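Local coordinates for protein leucine aminopeptidase (Fimbriiglobus ruber, PDB 7D1B) that binds zinc and probably acts as a glutaminyl cyclase, converting N-terminal glutamine to pyroglutamate on an M28 aminopeptidase-type fold, at residues W117-R121 with M170-S175; K122-C128 with Y224-V230. Numbering follows the deposited sequence.

Contact 1. Residues W117-R121 with M170-S175; sequences WFPDR and MKGVPS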
loop_
_atom_site.group_PDB
_atom_site.type_symbol
_atom_site.label_atom_id
_atom_site.label_comp_id
_atom_site.label_asym_id
_atom_site.label_seq_id
_atom_site.Cartn_x
_atom_site.Cartn_y
_atom_site.Cartn_z
ATOM N N TRP A 117 0.104 -7.124 -13.929
ATOM C CA TRP A 117 0.257 -8.549 -14.178
ATOM C C TRP A 117 -1.035 -9.086 -14.783
ATOM O O TRP A 117 -2.141 -8.725 -14.351
ATOM C CB TRP A 117 0.491 -9.290 -12.842
ATOM C CG TRP A 117 1.580 -8.714 -11.976
ATOM C CD1 TRP A 117 1.417 -7.841 -10.942
ATOM C CD2 TRP A 117 2.993 -8.942 -12.088
ATOM N NE1 TRP A 117 2.632 -7.532 -10.375
ATOM C CE2 TRP A 117 3.619 -8.197 -11.063
ATOM C CE3 TRP A 117 3.791 -9.721 -12.949
ATOM C CZ2 TRP A 117 5.002 -8.217 -10.858
ATOM C CZ3 TRP A 117 5.167 -9.722 -12.753
ATOM C CH2 TRP A 117 5.761 -8.979 -11.711
ATOM N N PHE A 118 -0.890 -9.974 -15.762
ATOM C CA PHE A 118 -1.992 -10.728 -16.370
ATOM C C PHE A 118 -2.932 -9.785 -17.122
ATOM O O PHE A 118 -4.049 -9.504 -16.673
ATOM C CB PHE A 118 -2.759 -11.589 -15.348
ATOM C CG PHE A 118 -1.898 -12.177 -14.243
ATOM C CD1 PHE A 118 -0.700 -12.863 -14.513
ATOM C CD2 PHE A 118 -2.278 -12.009 -12.918
ATOM C CE1 PHE A 118 0.085 -13.360 -13.473
ATOM C CE2 PHE A 118 -1.495 -12.526 -11.873
ATOM C CZ PHE A 118 -0.322 -13.203 -12.160
ATOM N N PRO A 119 -2.506 -9.272 -18.272
ATOM C CA PRO A 119 -3.307 -8.230 -18.941
ATOM C C PRO A 119 -4.615 -8.734 -19.530
ATOM O O PRO A 119 -5.540 -7.934 -19.711
ATOM C CB PRO A 119 -2.367 -7.702 -20.036
ATOM C CG PRO A 119 -1.415 -8.855 -20.287
ATOM C CD PRO A 119 -1.206 -9.484 -18.927
ATOM N N ASP A 120 -4.729 -10.016 -19.855
ATOM C CA ASP A 120 -5.881 -10.497 -20.625
ATOM C C ASP A 120 -6.963 -10.986 -19.660
ATOM O O ASP A 120 -7.221 -12.190 -19.526
ATOM C CB ASP A 120 -5.454 -11.619 -21.568
ATOM C CG ASP A 120 -6.428 -11.846 -22.659
ATOM O OD1 ASP A 120 -7.547 -11.297 -22.563
ATOM O OD2 ASP A 120 -6.071 -12.573 -23.612
ATOM N N ARG A 121 -7.592 -10.026 -18.967
ATOM C CA ARG A 121 -8.537 -10.316 -17.888
ATOM C C ARG A 121 -9.614 -9.235 -17.838
ATOM O O ARG A 121 -9.307 -8.041 -17.918
ATOM C CB ARG A 121 -7.826 -10.329 -16.529
ATOM C CG ARG A 121 -6.783 -11.445 -16.362
ATOM C CD ARG A 121 -7.440 -12.811 -16.229
ATOM N NE ARG A 121 -6.495 -13.879 -15.878
ATOM C CZ ARG A 121 -5.768 -14.547 -16.766
ATOM N NH1 ARG A 121 -5.880 -14.300 -18.071
ATOM N NH2 ARG A 121 -4.963 -15.502 -16.345
ATOM N N MET A 170 5.071 -13.523 -9.019
ATOM C CA MET A 170 3.792 -13.275 -9.688
ATOM C C MET A 170 3.627 -14.066 -10.981
ATOM O O MET A 170 2.530 -14.563 -11.245
ATOM C CB MET A 170 3.582 -11.787 -9.953
ATOM C CG MET A 170 3.304 -10.963 -8.716
ATOM S SD MET A 170 1.871 -11.497 -7.742
ATOM C CE MET A 170 0.559 -11.027 -8.860
ATOM N N LYS A 171 4.682 -14.190 -11.802
ATOM C CA LYS A 171 4.497 -14.910 -13.061
ATOM C C LYS A 171 4.267 -16.395 -12.854
ATOM O O LYS A 171 3.857 -17.064 -13.808
ATOM C CB LYS A 171 5.628 -14.653 -14.060
ATOM C CG LYS A 171 5.611 -13.260 -14.684
ATOM C CD LYS A 171 4.272 -12.849 -15.261
ATOM C CE LYS A 171 3.803 -13.744 -16.388
ATOM N NZ LYS A 171 4.146 -13.153 -17.717
ATOM N N GLY A 172 4.494 -16.914 -11.644
ATOM C CA GLY A 172 4.155 -18.283 -11.312
ATOM C C GLY A 172 2.829 -18.451 -10.600
ATOM O O GLY A 172 2.545 -19.561 -10.140
ATOM N N VAL A 173 2.011 -17.408 -10.489
ATOM C CA VAL A 173 0.754 -17.468 -9.741
ATOM C C VAL A 173 -0.396 -17.693 -10.717
ATOM O O VAL A 173 -0.541 -16.915 -11.676
ATOM C CB VAL A 173 0.518 -16.178 -8.938
ATOM C CG1 VAL A 173 -0.856 -16.214 -8.277
ATOM C CG2 VAL A 173 1.625 -15.991 -7.906
ATOM N N PRO A 174 -1.247 -18.701 -10.499
ATOM C CA PRO A 174 -2.445 -18.850 -11.334
ATOM C C PRO A 174 -3.515 -17.884 -10.844
ATOM O O PRO A 174 -3.817 -17.822 -9.645
ATOM C CB PRO A 174 -2.856 -20.306 -11.107
ATOM C CG PRO A 174 -2.342 -20.631 -9.744
ATOM C CD PRO A 174 -1.108 -19.791 -9.516
ATOM N N SER A 175 -4.105 -17.129 -11.774
ATOM C CA SER A 175 -5.061 -16.104 -11.374
ATOM C C SER A 175 -6.129 -15.919 -12.435
ATOM O O SER A 175 -5.812 -15.642 -13.595
ATOM C CB SER A 175 -4.354 -14.768 -11.166
ATOM O OG SER A 175 -5.325 -13.806 -10.793
#
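Two aromatic residues and one arginine carry this contact between the end of strand 108-117, with its following turn, and 170-175, which buries 391 Å² in total. Apolar packing centres on Met170. Its CB sits over the Trp117 indole in a CH-pi contact, 3.5 Å from the centroid of the six-membered ring and nearly on the ring normal, while its SD, 4.8 Å from the centroid of the five-membered ring, adds a Met-aromatic contact. Lys171 runs along the indole edge, with its CD 3.9 Å from Trp117 CE3. The CA-to-CB bonds of Phe118 and Trp117 both point toward 170-175. The Phe118 ring wedges between Met170 and Ser175: Phe118 CE2 lies 3.9 Å from Met170 CE and 3.7 Å from Ser175 CB, and the ring edge meets the Met170 carbonyl, with CZ 3.3 Å from O. That same Met170 O accepts the backbone hydrogen bond from Val173 N (3.0 Å), which closes the turn. The polar part is a fork: Arg121 NE and NH2 both donate to Ser175 O, at 3.0 and 2.9 Å, while Arg121 NH1 donates to Asp120 O at 2.9 Å within the same segment. Among its neighbours, the contact joins the turn after strand 108-117 to the connection between helix 153-167 and strand 178-184, whose Phe181 meets Trp117 edge-to-face; helix 320-336 packs on Met170, Val173 and Ser175.

Contact 2. Residues K122-C128 with Y224-V230; sequences KARLIVC and YRYTGAV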
loop_
_atom_site.group_PDB
_atom_site.type_symbol
_atom_site.label_atom_id
_atom_site.label_comp_id
_atom_site.label_asym_id
_atom_site.label_seq_id
_atom_site.Cartn_x
_atom_site.Cartn_y
_atom_site.Cartn_z
ATOM N N LYS A 122 -10.876 -9.653 -17.692
ATOM C CA LYS A 122 -11.975 -8.695 -17.601
ATOM C C LYS A 122 -12.203 -8.160 -16.194
ATOM O O LYS A 122 -12.839 -7.112 -16.046
ATOM C CB LYS A 122 -13.259 -9.314 -18.151
ATOM C CG LYS A 122 -13.175 -9.583 -19.638
ATOM C CD LYS A 122 -14.464 -10.152 -20.190
ATOM C CE LYS A 122 -14.308 -10.561 -21.655
ATOM N NZ LYS A 122 -15.575 -11.066 -22.222
ATOM N N ALA A 123 -11.718 -8.845 -15.167
ATOM C CA ALA A 123 -11.773 -8.351 -13.796
ATOM C C ALA A 123 -10.345 -8.209 -13.309
ATOM O O ALA A 123 -9.521 -9.096 -13.560
ATOM C CB ALA A 123 -12.512 -9.339 -12.895
ATOM N N ARG A 124 -10.059 -7.116 -12.599
ATOM C CA ARG A 124 -8.735 -6.865 -12.061
ATOM C C ARG A 124 -8.828 -6.509 -10.587
ATOM O O ARG A 124 -9.766 -5.831 -10.152
ATOM C CB ARG A 124 -8.028 -5.726 -12.806
ATOM C CG ARG A 124 -7.934 -5.929 -14.311
ATOM C CD ARG A 124 -7.009 -4.905 -15.022
ATOM N NE ARG A 124 -5.614 -5.137 -14.676
ATOM C CZ ARG A 124 -4.887 -6.159 -15.126
ATOM N NH1 ARG A 124 -5.394 -7.012 -16.014
ATOM N NH2 ARG A 124 -3.649 -6.328 -14.666
ATOM N N LEU A 125 -7.845 -6.981 -9.824
ATOM C CA LEU A 125 -7.637 -6.608 -8.437
ATOM C C LEU A 125 -6.480 -5.635 -8.342
ATOM O O LEU A 125 -5.553 -5.665 -9.153
ATOM C CB LEU A 125 -7.320 -7.833 -7.587
ATOM C CG LEU A 125 -8.381 -8.922 -7.499
ATOM C CD1 LEU A 125 -7.894 -10.030 -6.574
ATOM C CD2 LEU A 125 -9.726 -8.384 -7.031
ATOM N N ILE A 126 -6.500 -4.840 -7.278
ATOM C CA ILE A 126 -5.414 -3.932 -6.940
ATOM C C ILE A 126 -4.785 -4.357 -5.620
ATOM O O ILE A 126 -5.496 -4.621 -4.645
ATOM C CB ILE A 126 -5.945 -2.490 -6.814
ATOM C CG1 ILE A 126 -6.414 -1.970 -8.179
ATOM C CG2 ILE A 126 -4.895 -1.585 -6.170
ATOM C CD1 ILE A 126 -7.318 -0.773 -8.079
ATOM N N VAL A 127 -3.453 -4.371 -5.580
ATOM C CA VAL A 127 -2.686 -4.350 -4.339
ATOM C C VAL A 127 -2.002 -3.002 -4.343
ATOM O O VAL A 127 -1.309 -2.668 -5.313
ATOM C CB VAL A 127 -1.653 -5.495 -4.288
ATOM C CG1 VAL A 127 -0.801 -5.359 -3.031
ATOM C CG2 VAL A 127 -2.334 -6.860 -4.367
ATOM N N CYS A 128 -2.197 -2.206 -3.286
ATOM C CA CYS A 128 -1.730 -0.823 -3.345
ATOM C C CYS A 128 -1.065 -0.404 -2.038
ATOM O O CYS A 128 -1.215 -1.039 -0.989
ATOM C CB CYS A 128 -2.848 0.144 -3.802
ATOM S SG CYS A 128 -4.293 0.211 -2.750
ATOM N N TYR A 224 -11.983 -3.828 -18.853
ATOM C CA TYR A 224 -11.966 -4.526 -17.579
ATOM C C TYR A 224 -12.652 -3.636 -16.551
ATOM O O TYR A 224 -12.880 -2.444 -16.782
ATOM C CB TYR A 224 -10.529 -4.838 -17.115
ATOM C CG TYR A 224 -9.701 -3.586 -16.884
ATOM C CD1 TYR A 224 -9.736 -2.908 -15.664
ATOM C CD2 TYR A 224 -8.899 -3.067 -17.901
ATOM C CE1 TYR A 224 -8.999 -1.746 -15.480
ATOM C CE2 TYR A 224 -8.166 -1.914 -17.719
ATOM C CZ TYR A 224 -8.211 -1.268 -16.507
ATOM O OH TYR A 224 -7.474 -0.120 -16.338
ATOM N N ARG A 225 -12.945 -4.218 -15.395
ATOM C CA ARG A 225 -13.355 -3.454 -14.226
ATOM C C ARG A 225 -12.521 -3.898 -13.032
ATOM O O ARG A 225 -12.112 -5.059 -12.946
ATOM C CB ARG A 225 -14.826 -3.678 -13.886
ATOM C CG ARG A 225 -15.783 -3.194 -14.950
ATOM C CD ARG A 225 -15.758 -1.660 -15.069
ATOM N NE ARG A 225 -16.746 -1.152 -16.021
ATOM C CZ ARG A 225 -16.523 -1.020 -17.323
ATOM N NH1 ARG A 225 -15.345 -1.356 -17.836
ATOM N NH2 ARG A 225 -17.477 -0.544 -18.115
ATOM N N TYR A 226 -12.277 -2.968 -12.107
ATOM C CA TYR A 226 -11.628 -3.295 -10.842
ATOM C C TYR A 226 -12.674 -3.831 -9.878
ATOM O O TYR A 226 -13.644 -3.137 -9.557
ATOM C CB TYR A 226 -10.954 -2.062 -10.249
ATOM C CG TYR A 226 -9.636 -1.710 -10.896
ATOM C CD1 TYR A 226 -8.590 -2.638 -10.917
ATOM C CD2 TYR A 226 -9.414 -0.444 -11.431
ATOM C CE1 TYR A 226 -7.373 -2.334 -11.503
ATOM C CE2 TYR A 226 -8.187 -0.118 -11.991
ATOM C CZ TYR A 226 -7.165 -1.067 -12.017
ATOM O OH TYR A 226 -5.957 -0.751 -12.583
ATOM N N THR A 227 -12.479 -5.051 -9.395
ATOM C CA THR A 227 -13.458 -5.684 -8.527
ATOM C C THR A 227 -13.062 -5.657 -7.057
ATOM O O THR A 227 -13.887 -6.011 -6.202
ATOM C CB THR A 227 -13.723 -7.119 -8.981
ATOM O OG1 THR A 227 -12.474 -7.803 -9.037
ATOM C CG2 THR A 227 -14.378 -7.129 -10.377
ATOM N N GLY A 228 -11.848 -5.230 -6.731
ATOM C CA GLY A 228 -11.444 -5.150 -5.342
ATOM C C GLY A 228 -10.040 -4.597 -5.255
ATOM O O GLY A 228 -9.239 -4.712 -6.199
ATOM N N ALA A 229 -9.738 -4.029 -4.081
ATOM C CA ALA A 229 -8.431 -3.451 -3.812
ATOM C C ALA A 229 -8.063 -3.684 -2.361
ATOM O O ALA A 229 -8.908 -3.543 -1.476
ATOM C CB ALA A 229 -8.421 -1.951 -4.093
ATOM N N VAL A 230 -6.790 -4.001 -2.126
ATOM C CA VAL A 230 -6.229 -4.081 -0.781
ATOM C C VAL A 230 -5.120 -3.059 -0.674
ATOM O O VAL A 230 -4.160 -3.107 -1.451
ATOM C CB VAL A 230 -5.729 -5.494 -0.428
ATOM C CG1 VAL A 230 -5.021 -5.448 0.909
ATOM C CG2 VAL A 230 -6.891 -6.469 -0.396
#
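Lys122 O accepts the first bond between these parallel strands, from Arg225 N at 3.0 Å. Ala123 CB is 3.8 Å from Thr227 CG2. Arg124 N donates to Arg225 O (2.9 Å) and Arg124 O receives Thr227 N (2.9 Å); its side chain lies across Tyr224, with CD 3.6 Å from the ring centroid in a CH-pi contact, and its guanidinium hydrogen-bonds Trp117 O and Phe118 O and forms a salt bridge with Asp180, which also binds Tyr226 OH. Leu125 CD2 approaches Thr227 OG1 to 3.5 Å. Regular register would next use the Thr227 carbonyl, but Ile126 N takes Gly228 O (2.9 Å). Thr227 is thus the extra residue of a beta bulge, within the central mixed sheet of this M28 fold, and Gly228 N is left without a partner. Ile126 CD1 lies over the Tyr226 ring, 3.6 Å from its centroid (CH-pi), CB packs against Ala229 CB (3.7 Å), and O accepts Val230 N (2.9 Å). Beyond Val127, Cys128 N donates to Val230 O at 2.8 Å.

In the fold
The centres of the two contacts lie 12 Å apart, on the same side of the chain's centre, and their segments alternate in sequence: 117-121, 122-128, 170-175, 224-230. The first two are continuous, so the turn of contact 1 runs straight into the strand of contact 2. Strand 178-184 lies between strands 108-117 and 123-130, so this turn passes its beginning, while helix 153-167 completes a beta-alpha-beta crossover from 123-130 to 178-184. Arg124 joins the contacts directly, its NH2 2.8 Å from Trp117 O and its NH1 2.9 Å from Phe118 O, both probable hydrogen bonds. Both contacts lie where strands 123-130, 178-184 and 225-232 begin, away from the zinc ligands Asp155, Glu188 and His309.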